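Local structure of putative phosphosugar isomerases (Salmonella typhimurium LT2, 3FKJ) at residues 43-47 with 93-97; 57-62 with 159-164; 118-124 with 134-140; 52-56 with 223-228. The protein probably binds phosphorylated sugars or related carbohydrate derivatives through its SIS fold and may act as an isomerase. One frame throughout, in Å; residues are numbered along the deposited sequence.

Contact 1 of 4, residues 43-47 with 93-97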
loop_
_atom_site.group_PDB
_atom_site.type_symbol
_atom_site.label_atom_id
_atom_site.label_comp_id
_atom_site.label_asym_id
_atom_site.label_seq_id
_atom_site.Cartn_x
_atom_site.Cartn_y
_atom_site.Cartn_z
ATOM N N VAL A 43 8.190 -6.629 13.331
ATOM C CA VAL A 43 7.200 -7.559 12.803
ATOM C C VAL A 43 7.082 -7.331 11.292
ATOM O O VAL A 43 7.140 -6.171 10.822
ATOM C CB VAL A 43 5.806 -7.322 13.477
ATOM C CG1 VAL A 43 4.793 -8.343 13.010
ATOM C CG2 VAL A 43 5.956 -7.386 14.972
ATOM N N TRP A 44 6.962 -8.435 10.542
ATOM C CA TRP A 44 6.450 -8.403 9.184
ATOM C C TRP A 44 5.194 -9.215 9.079
ATOM O O TRP A 44 5.122 -10.363 9.547
ATOM C CB TRP A 44 7.450 -8.949 8.164
ATOM C CG TRP A 44 8.518 -8.001 7.785
ATOM C CD1 TRP A 44 8.497 -7.115 6.736
ATOM C CD2 TRP A 44 9.745 -7.810 8.445
ATOM N NE1 TRP A 44 9.642 -6.391 6.712
ATOM C CE2 TRP A 44 10.454 -6.819 7.726
ATOM C CE3 TRP A 44 10.328 -8.372 9.591
ATOM C CZ2 TRP A 44 11.734 -6.374 8.106
ATOM C CZ3 TRP A 44 11.618 -7.960 9.948
ATOM C CH2 TRP A 44 12.291 -6.949 9.217
ATOM N N PHE A 45 4.204 -8.598 8.467
ATOM C CA PHE A 45 3.047 -9.278 7.909
ATOM C C PHE A 45 3.299 -9.630 6.445
ATOM O O PHE A 45 3.533 -8.751 5.617
ATOM C CB PHE A 45 1.845 -8.385 8.019
ATOM C CG PHE A 45 1.482 -8.077 9.421
ATOM C CD1 PHE A 45 0.896 -9.055 10.219
ATOM C CD2 PHE A 45 1.743 -6.820 9.957
ATOM C CE1 PHE A 45 0.546 -8.770 11.531
ATOM C CE2 PHE A 45 1.415 -6.521 11.272
ATOM C CZ PHE A 45 0.804 -7.510 12.062
ATOM N N VAL A 46 3.253 -10.927 6.140
ATOM C CA VAL A 46 3.614 -11.399 4.837
ATOM C C VAL A 46 2.562 -12.372 4.277
ATOM O O VAL A 46 2.150 -13.329 4.909
ATOM C CB VAL A 46 5.056 -11.985 4.824
ATOM C CG1 VAL A 46 5.538 -12.264 3.367
ATOM C CG2 VAL A 46 6.053 -11.020 5.530
ATOM N N GLY A 47 2.131 -12.092 3.064
ATOM C CA GLY A 47 1.192 -12.944 2.389
ATOM C C GLY A 47 0.844 -12.395 1.030
ATOM O O GLY A 47 1.428 -11.401 0.598
ATOM N N VAL A 93 7.845 -12.865 11.869
ATOM C CA VAL A 93 7.226 -12.827 10.542
ATOM C C VAL A 93 5.932 -13.625 10.634
ATOM O O VAL A 93 5.923 -14.792 11.035
ATOM C CB VAL A 93 8.163 -13.345 9.416
ATOM C CG1 VAL A 93 7.445 -13.274 8.035
ATOM C CG2 VAL A 93 9.488 -12.556 9.413
ATOM N N ILE A 94 4.831 -12.955 10.317
ATOM C CA ILE A 94 3.520 -13.541 10.451
ATOM C C ILE A 94 2.964 -13.712 9.056
ATOM O O ILE A 94 2.792 -12.737 8.319
ATOM C CB ILE A 94 2.577 -12.686 11.328
ATOM C CG1 ILE A 94 3.267 -12.345 12.644
ATOM C CG2 ILE A 94 1.197 -13.396 11.516
ATOM C CD1 ILE A 94 2.493 -11.362 13.534
ATOM N N LEU A 95 2.722 -14.978 8.701
ATOM C CA LEU A 95 2.288 -15.360 7.364
ATOM C C LEU A 95 0.885 -16.000 7.386
ATOM O O LEU A 95 0.488 -16.576 8.380
ATOM C CB LEU A 95 3.344 -16.276 6.737
ATOM C CG LEU A 95 4.797 -15.783 6.866
ATOM C CD1 LEU A 95 5.603 -16.607 7.869
ATOM C CD2 LEU A 95 5.462 -15.818 5.486
ATOM N N ALA A 96 0.126 -15.804 6.316
ATOM C CA ALA A 96 -1.187 -16.421 6.143
ATOM C C ALA A 96 -1.297 -17.038 4.764
ATOM O O ALA A 96 -0.758 -16.525 3.780
ATOM C CB ALA A 96 -2.299 -15.444 6.349
ATOM N N SER A 97 -1.983 -18.171 4.705
ATOM C CA SER A 97 -2.322 -18.853 3.445
ATOM C C SER A 97 -3.529 -19.739 3.755
ATOM O O SER A 97 -3.450 -20.573 4.680
ATOM C CB SER A 97 -1.158 -19.756 2.976
ATOM O OG SER A 97 -1.425 -20.334 1.698
#
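W44 and I94 join neighbouring strands of the five-stranded parallel sheet at the heart of an SIS domain, an alpha-beta-alpha sandwich. The backbone grip is firmest at the start: I94 N donates to W44 O at 2.7 Å, nearly straight at 174°, and V46 N returns a bond to I94 O at 2.9 Å. Toward the C-terminal ends it slackens. A96 N meets V46 O only in a weak bond of 3.5 Å, and G47 brings no side chain to the pair.

All the touching residues are buried, so the contrast lies between tight and loose packing and not between core and solvent. On one face, where helix 155-170 packs on I94 and helix 56-65 on F45, I94 CD1 touches both V43 CG1 and F45 CE1, 3.8 Å from each. The opposite face, under helix 103-115, brings V46 against V93 and L95. W44 is the loose member here: its indole leads away from the neighbouring strand toward F79 and leaves CE3 4.3 Å from V93 CG2. V46 is closer. With CG1 anti to the backbone N (chi1 -170°), its other branch, CG2, reaches V93 CG1 at 3.6 Å.

Contact 2 of 4, residues 57-62 with 159-164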
loop_
_atom_site.group_PDB
_atom_site.type_symbol
_atom_site.label_atom_id
_atom_site.label_comp_id
_atom_site.label_asym_id
_atom_site.label_seq_id
_atom_site.Cartn_x
_atom_site.Cartn_y
_atom_site.Cartn_z
ATOM N N PRO A 57 -5.785 -5.000 9.793
ATOM C CA PRO A 57 -6.196 -4.581 11.127
ATOM C C PRO A 57 -5.098 -4.530 12.175
ATOM O O PRO A 57 -5.064 -3.580 12.956
ATOM C CB PRO A 57 -7.307 -5.572 11.492
ATOM C CG PRO A 57 -7.853 -6.000 10.130
ATOM C CD PRO A 57 -6.608 -6.119 9.300
ATOM N N GLY A 58 -4.253 -5.553 12.217
ATOM C CA GLY A 58 -3.101 -5.547 13.081
ATOM C C GLY A 58 -2.031 -4.541 12.687
ATOM O O GLY A 58 -1.442 -3.867 13.567
ATOM N N LYS A 59 -1.751 -4.451 11.390
ATOM C CA LYS A 59 -0.785 -3.473 10.886
ATOM C C LYS A 59 -1.189 -2.074 11.345
ATOM O O LYS A 59 -0.387 -1.348 11.966
ATOM C CB LYS A 59 -0.670 -3.546 9.345
ATOM C CG LYS A 59 0.369 -2.578 8.715
ATOM C CD LYS A 59 -0.162 -1.839 7.512
ATOM C CE LYS A 59 0.918 -1.057 6.739
ATOM N NZ LYS A 59 1.780 -0.105 7.519
ATOM N N TYR A 60 -2.444 -1.714 11.094
ATOM C CA TYR A 60 -2.954 -0.385 11.441
ATOM C C TYR A 60 -2.889 -0.112 12.959
ATOM O O TYR A 60 -2.467 0.976 13.393
ATOM C CB TYR A 60 -4.379 -0.169 10.847
ATOM C CG TYR A 60 -4.975 1.193 11.156
ATOM C CD1 TYR A 60 -4.482 2.340 10.542
ATOM C CD2 TYR A 60 -5.990 1.347 12.085
ATOM C CE1 TYR A 60 -4.980 3.595 10.833
ATOM C CE2 TYR A 60 -6.503 2.645 12.398
ATOM C CZ TYR A 60 -6.008 3.741 11.741
ATOM O OH TYR A 60 -6.496 5.005 12.016
ATOM N N PHE A 61 -3.282 -1.096 13.763
ATOM C CA PHE A 61 -3.211 -0.971 15.217
ATOM C C PHE A 61 -1.791 -0.664 15.710
ATOM O O PHE A 61 -1.562 0.249 16.534
ATOM C CB PHE A 61 -3.749 -2.258 15.886
ATOM C CG PHE A 61 -3.672 -2.259 17.391
ATOM C CD1 PHE A 61 -4.646 -1.635 18.150
ATOM C CD2 PHE A 61 -2.639 -2.916 18.046
ATOM C CE1 PHE A 61 -4.590 -1.641 19.545
ATOM C CE2 PHE A 61 -2.569 -2.948 19.453
ATOM C CZ PHE A 61 -3.548 -2.304 20.205
ATOM N N LEU A 62 -0.824 -1.404 15.188
ATOM C CA LEU A 62 0.555 -1.222 15.614
ATOM C C LEU A 62 1.093 0.087 15.098
ATOM O O LEU A 62 1.771 0.783 15.819
ATOM C CB LEU A 62 1.438 -2.395 15.174
ATOM C CG LEU A 62 1.088 -3.763 15.787
ATOM C CD1 LEU A 62 1.911 -4.889 15.041
ATOM C CD2 LEU A 62 1.382 -3.783 17.304
ATOM N N SER A 159 -5.073 -11.132 13.067
ATOM C CA SER A 159 -4.089 -10.072 12.872
ATOM C C SER A 159 -4.196 -9.096 14.047
ATOM O O SER A 159 -3.179 -8.601 14.521
ATOM C CB SER A 159 -4.227 -9.339 11.510
ATOM O OG SER A 159 -5.317 -8.429 11.473
ATOM N N LEU A 160 -5.424 -8.841 14.523
ATOM C CA LEU A 160 -5.622 -7.837 15.567
ATOM C C LEU A 160 -5.290 -8.438 16.928
ATOM O O LEU A 160 -4.691 -7.776 17.760
ATOM C CB LEU A 160 -7.036 -7.238 15.530
ATOM C CG LEU A 160 -7.313 -6.082 16.524
ATOM C CD1 LEU A 160 -6.341 -4.926 16.432
ATOM C CD2 LEU A 160 -8.723 -5.589 16.399
ATOM N N TRP A 161 -5.662 -9.709 17.139
ATOM C CA TRP A 161 -5.297 -10.435 18.375
ATOM C C TRP A 161 -3.770 -10.471 18.565
ATOM O O TRP A 161 -3.259 -10.178 19.639
ATOM C CB TRP A 161 -5.837 -11.875 18.369
ATOM C CG TRP A 161 -7.324 -12.015 18.661
ATOM C CD1 TRP A 161 -8.270 -12.476 17.818
ATOM C CD2 TRP A 161 -7.995 -11.706 19.895
ATOM N NE1 TRP A 161 -9.505 -12.486 18.433
ATOM C CE2 TRP A 161 -9.367 -12.006 19.710
ATOM C CE3 TRP A 161 -7.572 -11.199 21.130
ATOM C CZ2 TRP A 161 -10.325 -11.838 20.727
ATOM C CZ3 TRP A 161 -8.528 -11.005 22.132
ATOM C CH2 TRP A 161 -9.889 -11.320 21.920
ATOM N N LEU A 162 -3.060 -10.880 17.520
ATOM C CA LEU A 162 -1.591 -10.995 17.561
ATOM C C LEU A 162 -0.953 -9.629 17.756
ATOM O O LEU A 162 -0.064 -9.465 18.591
ATOM C CB LEU A 162 -1.074 -11.632 16.267
ATOM C CG LEU A 162 -1.384 -13.116 16.148
ATOM C CD1 LEU A 162 -1.221 -13.636 14.668
ATOM C CD2 LEU A 162 -0.512 -13.832 17.112
ATOM N N ALA A 163 -1.434 -8.635 17.027
ATOM C CA ALA A 163 -1.015 -7.239 17.233
ATOM C C ALA A 163 -1.187 -6.769 18.690
ATOM O O ALA A 163 -0.241 -6.186 19.265
ATOM C CB ALA A 163 -1.757 -6.287 16.305
ATOM N N LEU A 164 -2.407 -6.963 19.230
ATOM C CA LEU A 164 -2.717 -6.624 20.620
ATOM C C LEU A 164 -1.678 -7.217 21.580
ATOM O O LEU A 164 -1.157 -6.520 22.451
ATOM C CB LEU A 164 -4.103 -7.159 21.015
ATOM C CG LEU A 164 -4.511 -7.076 22.491
ATOM C CD1 LEU A 164 -4.751 -5.616 22.846
ATOM C CD2 LEU A 164 -5.750 -7.991 22.783
#
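P57 meets S159 where helices 56-65 and 155-170 pack side by side on one face of the SIS-domain sheet; the axes of the two short segments approach to 7.7 Å and run 31° from parallel. The pyrrolidine ring of P57 lies against the serine hydroxyl, with CD 3.4 Å from S159 OG and CB almost as near. The next residue, G58, brings the backbones together: its CA is 3.6 Å from A163 CB, and its N-H donates to S159 OG at 3.2 Å with an angle of 147°. The hydroxyl can receive it because chi1 of 76° sets OG between the serine's own N and carbonyl carbon; its main partner outside the segments is A156 O, one turn back in its helix, with G54 O also close.

One turn on, F61 swings its ring across the partner helix. L160 crosses it at about a right angle and touches F61 CB with CD1 at 3.8 Å, while the CD2 and CE2 atoms of the ring rest on A163 CB and L164 CA. Beyond the segments Y311 and Y173 meet the same ring edge-to-face. L62 meets the same A163 methyl beside F61, its CG 3.8 Å from A163 CB and its CD2 against A163 O.

The contact is thus an apolar seam with one buried polar point. Glycine and alanine let the helices come close, and the hydroxyl of S159, placed among backbone groups, adds a directional bond that probably helps to fix their register.

Contact 3 of 4, residues 118-124 with 134-140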
loop_
_atom_site.group_PDB
_atom_site.type_symbol
_atom_site.label_atom_id
_atom_site.label_comp_id
_atom_site.label_asym_id
_atom_site.label_seq_id
_atom_site.Cartn_x
_atom_site.Cartn_y
_atom_site.Cartn_z
ATOM N N ALA A 118 11.391 -15.533 14.157
ATOM C CA ALA A 118 10.254 -16.373 14.515
ATOM C C ALA A 118 9.189 -16.236 13.447
ATOM O O ALA A 118 8.923 -15.115 12.953
ATOM C CB ALA A 118 9.693 -16.025 15.873
ATOM N N THR A 119 8.574 -17.365 13.097
ATOM C CA THR A 119 7.508 -17.386 12.110
ATOM C C THR A 119 6.177 -17.832 12.760
ATOM O O THR A 119 6.154 -18.777 13.502
ATOM C CB THR A 119 7.867 -18.306 10.912
ATOM O OG1 THR A 119 8.243 -19.598 11.401
ATOM C CG2 THR A 119 8.998 -17.735 10.107
ATOM N N ILE A 120 5.095 -17.090 12.505
ATOM C CA ILE A 120 3.737 -17.494 12.916
ATOM C C ILE A 120 2.947 -17.699 11.625
ATOM O O ILE A 120 2.816 -16.770 10.802
ATOM C CB ILE A 120 3.016 -16.426 13.791
ATOM C CG1 ILE A 120 3.831 -16.059 15.053
ATOM C CG2 ILE A 120 1.607 -16.896 14.174
ATOM C CD1 ILE A 120 3.263 -14.876 15.833
ATOM N N GLY A 121 2.428 -18.906 11.448
ATOM C CA GLY A 121 1.663 -19.261 10.259
ATOM C C GLY A 121 0.189 -19.389 10.557
ATOM O O GLY A 121 -0.201 -20.203 11.412
ATOM N N LEU A 122 -0.628 -18.592 9.849
ATOM C CA LEU A 122 -2.098 -18.715 9.891
ATOM C C LEU A 122 -2.565 -19.572 8.697
ATOM O O LEU A 122 -2.270 -19.253 7.527
ATOM C CB LEU A 122 -2.756 -17.327 9.842
ATOM C CG LEU A 122 -2.765 -16.381 11.053
ATOM C CD1 LEU A 122 -1.371 -16.049 11.535
ATOM C CD2 LEU A 122 -3.458 -15.109 10.629
ATOM N N VAL A 123 -3.260 -20.670 8.988
ATOM C CA VAL A 123 -3.750 -21.584 7.942
ATOM C C VAL A 123 -5.207 -21.922 8.205
ATOM O O VAL A 123 -5.671 -21.846 9.331
ATOM C CB VAL A 123 -2.928 -22.919 7.860
ATOM C CG1 VAL A 123 -1.444 -22.652 7.635
ATOM C CG2 VAL A 123 -3.147 -23.799 9.107
ATOM N N TYR A 124 -5.935 -22.255 7.156
ATOM C CA TYR A 124 -7.271 -22.817 7.318
ATOM C C TYR A 124 -7.161 -24.356 7.359
ATOM O O TYR A 124 -7.778 -25.022 8.199
ATOM C CB TYR A 124 -8.205 -22.350 6.199
ATOM C CG TYR A 124 -9.554 -23.047 6.219
ATOM C CD1 TYR A 124 -10.411 -22.907 7.301
ATOM C CD2 TYR A 124 -9.965 -23.837 5.159
ATOM C CE1 TYR A 124 -11.640 -23.531 7.334
ATOM C CE2 TYR A 124 -11.199 -24.479 5.179
ATOM C CZ TYR A 124 -12.035 -24.319 6.273
ATOM O OH TYR A 124 -13.263 -24.945 6.308
ATOM N N SER A 134 6.640 -22.888 9.853
ATOM C CA SER A 134 5.954 -22.084 10.855
ATOM C C SER A 134 6.352 -22.566 12.229
ATOM O O SER A 134 6.062 -23.705 12.585
ATOM C CB SER A 134 4.434 -22.217 10.703
ATOM O OG SER A 134 4.007 -21.835 9.395
ATOM N N ASP A 135 7.011 -21.718 13.011
ATOM C CA ASP A 135 7.380 -22.084 14.389
ATOM C C ASP A 135 6.106 -22.254 15.192
ATOM O O ASP A 135 6.046 -23.090 16.077
ATOM C CB ASP A 135 8.262 -21.012 15.076
ATOM C CG ASP A 135 9.604 -20.820 14.400
ATOM O OD1 ASP A 135 10.160 -21.835 13.932
ATOM O OD2 ASP A 135 10.113 -19.670 14.354
ATOM N N TYR A 136 5.112 -21.415 14.897
ATOM C CA TYR A 136 3.820 -21.468 15.560
ATOM C C TYR A 136 2.748 -21.457 14.486
ATOM O O TYR A 136 2.885 -20.750 13.484
ATOM C CB TYR A 136 3.654 -20.282 16.513
ATOM C CG TYR A 136 4.817 -20.051 17.469
ATOM C CD1 TYR A 136 5.926 -19.284 17.086
ATOM C CD2 TYR A 136 4.810 -20.609 18.774
ATOM C CE1 TYR A 136 6.996 -19.082 17.951
ATOM C CE2 TYR A 136 5.876 -20.400 19.648
ATOM C CZ TYR A 136 6.973 -19.646 19.239
ATOM O OH TYR A 136 8.016 -19.433 20.128
ATOM N N ILE A 137 1.695 -22.237 14.701
ATOM C CA ILE A 137 0.609 -22.425 13.741
ATOM C C ILE A 137 -0.737 -22.039 14.359
ATOM O O ILE A 137 -1.068 -22.492 15.437
ATOM C CB ILE A 137 0.501 -23.903 13.265
ATOM C CG1 ILE A 137 1.805 -24.351 12.591
ATOM C CG2 ILE A 137 -0.672 -24.052 12.293
ATOM C CD1 ILE A 137 2.067 -25.861 12.657
ATOM N N ILE A 138 -1.505 -21.212 13.666
ATOM C CA ILE A 138 -2.863 -20.893 14.065
ATOM C C ILE A 138 -3.791 -21.433 12.988
ATOM O O ILE A 138 -3.637 -21.119 11.819
ATOM C CB ILE A 138 -3.066 -19.378 14.235
ATOM C CG1 ILE A 138 -2.319 -18.878 15.494
ATOM C CG2 ILE A 138 -4.557 -19.058 14.309
ATOM C CD1 ILE A 138 -1.528 -17.565 15.327
ATOM N N GLU A 139 -4.743 -22.267 13.377
ATOM C CA GLU A 139 -5.776 -22.697 12.451
ATOM C C GLU A 139 -6.946 -21.764 12.644
ATOM O O GLU A 139 -7.687 -21.879 13.630
ATOM C CB GLU A 139 -6.181 -24.123 12.723
ATOM C CG GLU A 139 -5.103 -25.112 12.325
ATOM C CD GLU A 139 -5.376 -26.482 12.864
ATOM O OE1 GLU A 139 -6.446 -27.023 12.532
ATOM O OE2 GLU A 139 -4.523 -26.991 13.608
ATOM N N TYR A 140 -7.065 -20.784 11.752
ATOM C CA TYR A 140 -8.133 -19.814 11.862
ATOM C C TYR A 140 -9.386 -20.461 11.336
ATOM O O TYR A 140 -9.321 -21.464 10.634
ATOM C CB TYR A 140 -7.825 -18.505 11.117
ATOM C CG TYR A 140 -7.549 -18.620 9.638
ATOM C CD1 TYR A 140 -8.580 -18.735 8.718
ATOM C CD2 TYR A 140 -6.250 -18.555 9.148
ATOM C CE1 TYR A 140 -8.328 -18.813 7.365
ATOM C CE2 TYR A 140 -5.986 -18.623 7.786
ATOM C CZ TYR A 140 -7.027 -18.764 6.901
ATOM O OH TYR A 140 -6.774 -18.816 5.537
#
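T119 and D135 are brought together by their first torsions in the last beta-alpha-beta unit of the SIS sheet: chi1 of 53° sets T119 OG1 between its N and carbonyl carbon, facing D135 N at 2.9 Å, while the D135 carboxylate, CG anti to its carbonyl carbon (chi1 -63°), turns back to T119 N. That N-H reaches OD2 at 3.0 Å from above the carboxylate plane. Second partners are Y133 O for T119 OG1 and R113, in a salt bridge, for D135 OD1.

This clasp opens the pairing of parallel strands 118-123 and 136-139, joined through the short helix 129-132. Then the backbones pair regularly, G121 N to Y136 O at 2.8 Å and V123 N to I138 O at 2.9 Å, both nearly straight. G121 leaves room for S134 OG, which lies 3.6 Å from its CA and bonds to L130 O. On the buried face, I138 CD1 presses on I120 CG2 at 3.4 Å, unusually tight, and meets L122 CD1; the face of V123 is more open, CG2 meeting the exposed I137 and E139. Finally Y140 folds its ring under the chain, OH bonded to Q98, with V123 O 3.3 Å above one face near the rim.

Contact 4 of 4, residues 52-56 with 223-228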
loop_
_atom_site.group_PDB
_atom_site.type_symbol
_atom_site.label_atom_id
_atom_site.label_comp_id
_atom_site.label_asym_id
_atom_site.label_seq_id
_atom_site.Cartn_x
_atom_site.Cartn_y
_atom_site.Cartn_z
ATOM N N LEU A 52 -2.662 -11.062 2.562
ATOM C CA LEU A 52 -1.972 -9.875 3.012
ATOM C C LEU A 52 -2.929 -8.811 3.578
ATOM O O LEU A 52 -2.669 -8.236 4.653
ATOM C CB LEU A 52 -1.177 -9.295 1.862
ATOM C CG LEU A 52 -0.324 -8.084 2.225
ATOM C CD1 LEU A 52 0.584 -8.368 3.456
ATOM C CD2 LEU A 52 0.448 -7.598 0.973
ATOM N N THR A 53 -4.013 -8.512 2.880
ATOM C CA THR A 53 -4.972 -7.495 3.366
ATOM C C THR A 53 -5.656 -7.945 4.676
ATOM O O THR A 53 -6.119 -7.117 5.452
ATOM C CB THR A 53 -6.096 -7.171 2.348
ATOM O OG1 THR A 53 -6.797 -8.361 1.981
ATOM C CG2 THR A 53 -5.591 -6.376 1.103
ATOM N N GLY A 54 -5.685 -9.260 4.923
ATOM C CA GLY A 54 -6.176 -9.805 6.190
ATOM C C GLY A 54 -5.336 -9.383 7.408
ATOM O O GLY A 54 -5.792 -9.506 8.534
ATOM N N PHE A 55 -4.128 -8.874 7.164
ATOM C CA PHE A 55 -3.247 -8.368 8.184
ATOM C C PHE A 55 -3.382 -6.876 8.461
ATOM O O PHE A 55 -2.781 -6.393 9.413
ATOM C CB PHE A 55 -1.785 -8.690 7.827
ATOM C CG PHE A 55 -1.429 -10.145 7.939
ATOM C CD1 PHE A 55 -1.746 -10.870 9.099
ATOM C CD2 PHE A 55 -0.756 -10.790 6.906
ATOM C CE1 PHE A 55 -1.394 -12.202 9.201
ATOM C CE2 PHE A 55 -0.417 -12.105 7.005
ATOM C CZ PHE A 55 -0.742 -12.822 8.140
ATOM N N TRP A 56 -4.154 -6.145 7.636
ATOM C CA TRP A 56 -4.326 -4.717 7.801
ATOM C C TRP A 56 -4.786 -4.293 9.203
ATOM O O TRP A 56 -4.265 -3.314 9.730
ATOM C CB TRP A 56 -5.327 -4.130 6.787
ATOM C CG TRP A 56 -5.225 -2.637 6.782
ATOM C CD1 TRP A 56 -6.024 -1.754 7.440
ATOM C CD2 TRP A 56 -4.213 -1.865 6.141
ATOM N NE1 TRP A 56 -5.586 -0.461 7.219
ATOM C CE2 TRP A 56 -4.470 -0.503 6.434
ATOM C CE3 TRP A 56 -3.109 -2.187 5.343
ATOM C CZ2 TRP A 56 -3.666 0.546 5.952
ATOM C CZ3 TRP A 56 -2.308 -1.132 4.838
ATOM C CH2 TRP A 56 -2.594 0.215 5.146
ATOM N N PHE A 223 -9.017 0.755 5.224
ATOM C CA PHE A 223 -8.404 0.792 3.941
ATOM C C PHE A 223 -8.057 -0.610 3.410
ATOM O O PHE A 223 -8.253 -0.904 2.233
ATOM C CB PHE A 223 -7.210 1.734 3.892
ATOM C CG PHE A 223 -6.569 1.760 2.548
ATOM C CD1 PHE A 223 -7.246 2.298 1.479
ATOM C CD2 PHE A 223 -5.364 1.163 2.325
ATOM C CE1 PHE A 223 -6.717 2.277 0.216
ATOM C CE2 PHE A 223 -4.815 1.164 1.059
ATOM C CZ PHE A 223 -5.500 1.737 0.008
ATOM N N GLY A 224 -7.630 -1.504 4.288
ATOM C CA GLY A 224 -7.352 -2.885 3.879
ATOM C C GLY A 224 -8.581 -3.553 3.292
ATOM O O GLY A 224 -8.522 -4.228 2.270
ATOM N N ALA A 225 -9.681 -3.392 3.976
ATOM C CA ALA A 225 -10.982 -3.899 3.530
ATOM C C ALA A 225 -11.401 -3.398 2.139
ATOM O O ALA A 225 -12.006 -4.119 1.342
ATOM C CB ALA A 225 -12.039 -3.536 4.540
ATOM N N ALA A 226 -11.058 -2.161 1.850
ATOM C CA ALA A 226 -11.402 -1.552 0.605
ATOM C C ALA A 226 -10.562 -2.173 -0.500
ATOM O O ALA A 226 -11.067 -2.506 -1.566
ATOM C CB ALA A 226 -11.244 -0.040 0.695
ATOM N N HIS A 227 -9.273 -2.322 -0.238
ATOM C CA HIS A 227 -8.405 -2.907 -1.178
ATOM C C HIS A 227 -8.728 -4.375 -1.416
ATOM O O HIS A 227 -8.745 -4.819 -2.559
ATOM C CB HIS A 227 -6.949 -2.712 -0.756
ATOM C CG HIS A 227 -5.985 -3.170 -1.792
ATOM N ND1 HIS A 227 -5.884 -2.550 -3.013
ATOM C CD2 HIS A 227 -5.145 -4.239 -1.832
ATOM C CE1 HIS A 227 -4.983 -3.187 -3.744
ATOM N NE2 HIS A 227 -4.518 -4.211 -3.050
ATOM N N GLN A 228 -8.983 -5.118 -0.330
ATOM C CA GLN A 228 -9.377 -6.479 -0.451
ATOM C C GLN A 228 -10.632 -6.638 -1.316
ATOM O O GLN A 228 -10.671 -7.484 -2.195
ATOM C CB GLN A 228 -9.612 -7.060 0.935
ATOM C CG GLN A 228 -9.959 -8.555 0.987
ATOM C CD GLN A 228 -10.014 -9.039 2.394
ATOM O OE1 GLN A 228 -9.145 -8.693 3.255
ATOM N NE2 GLN A 228 -11.060 -9.772 2.688
HETATM O O HOH W 1 -8.778 -7.299 5.698
#
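T53 touches helix 223-238 with all three of its side-chain atoms, at the junction between the N-terminal SIS domain and a second, probably SIS-like, alpha/beta half of the chain. Its CB lies 3.5 Å from Q228 OE1, with G224 O and Q228 CB slightly farther. Then the side chain forks. The methyl branch, CG2, approaches the H227 ring at its edge and in its plane, 3.7 Å from CD2, while H227 ND1 is bonded to S244 OG. The hydroxyl branch, placed by a chi1 of 56°, donates through OG1 to Q228 OE1 at 2.7 Å, tilted 31° from the amide carbonyl plane. Q228 can meet it, its chain extended as far as CD.

A water donates to the same OE1 and to T53 O, so two donors grip the amide oxygen and the helix is also tied to the backbone of 52-56.

At the other end of the type I turn from T53, W56, its NE1 held by G220 O, offers one face to helix 223-238. F223 points its edge at the six-membered ring in a T-shaped pair, planes at 70°, and G224 CA sits over the five-membered ring in a CH-pi contact, 4.0 Å from its centroid.

How the contacts relate
From the N terminus, strand 42-47 is the first element used; contact 1 closes when strand 91-97 pairs with it. Residues 52-56 and 57-62 lie within that loop but pair with later segments, so contacts 4 and 2 both cross contact 1. Contact 3 follows contact 1 in series as a short closure, extending the same sheet through strand 118-123. Helix 155-170 then closes contact 2, whose loop encloses contact 3, and helix 223-238 closes contact 4 around both. F55 touches residues of contacts 1, 2 and 3, and L162 packs on I94, L122 and I138. Contacts 1 to 3 thus build the N-terminal SIS domain, while contact 4 ties it to the second, probably SIS-like, alpha/beta half.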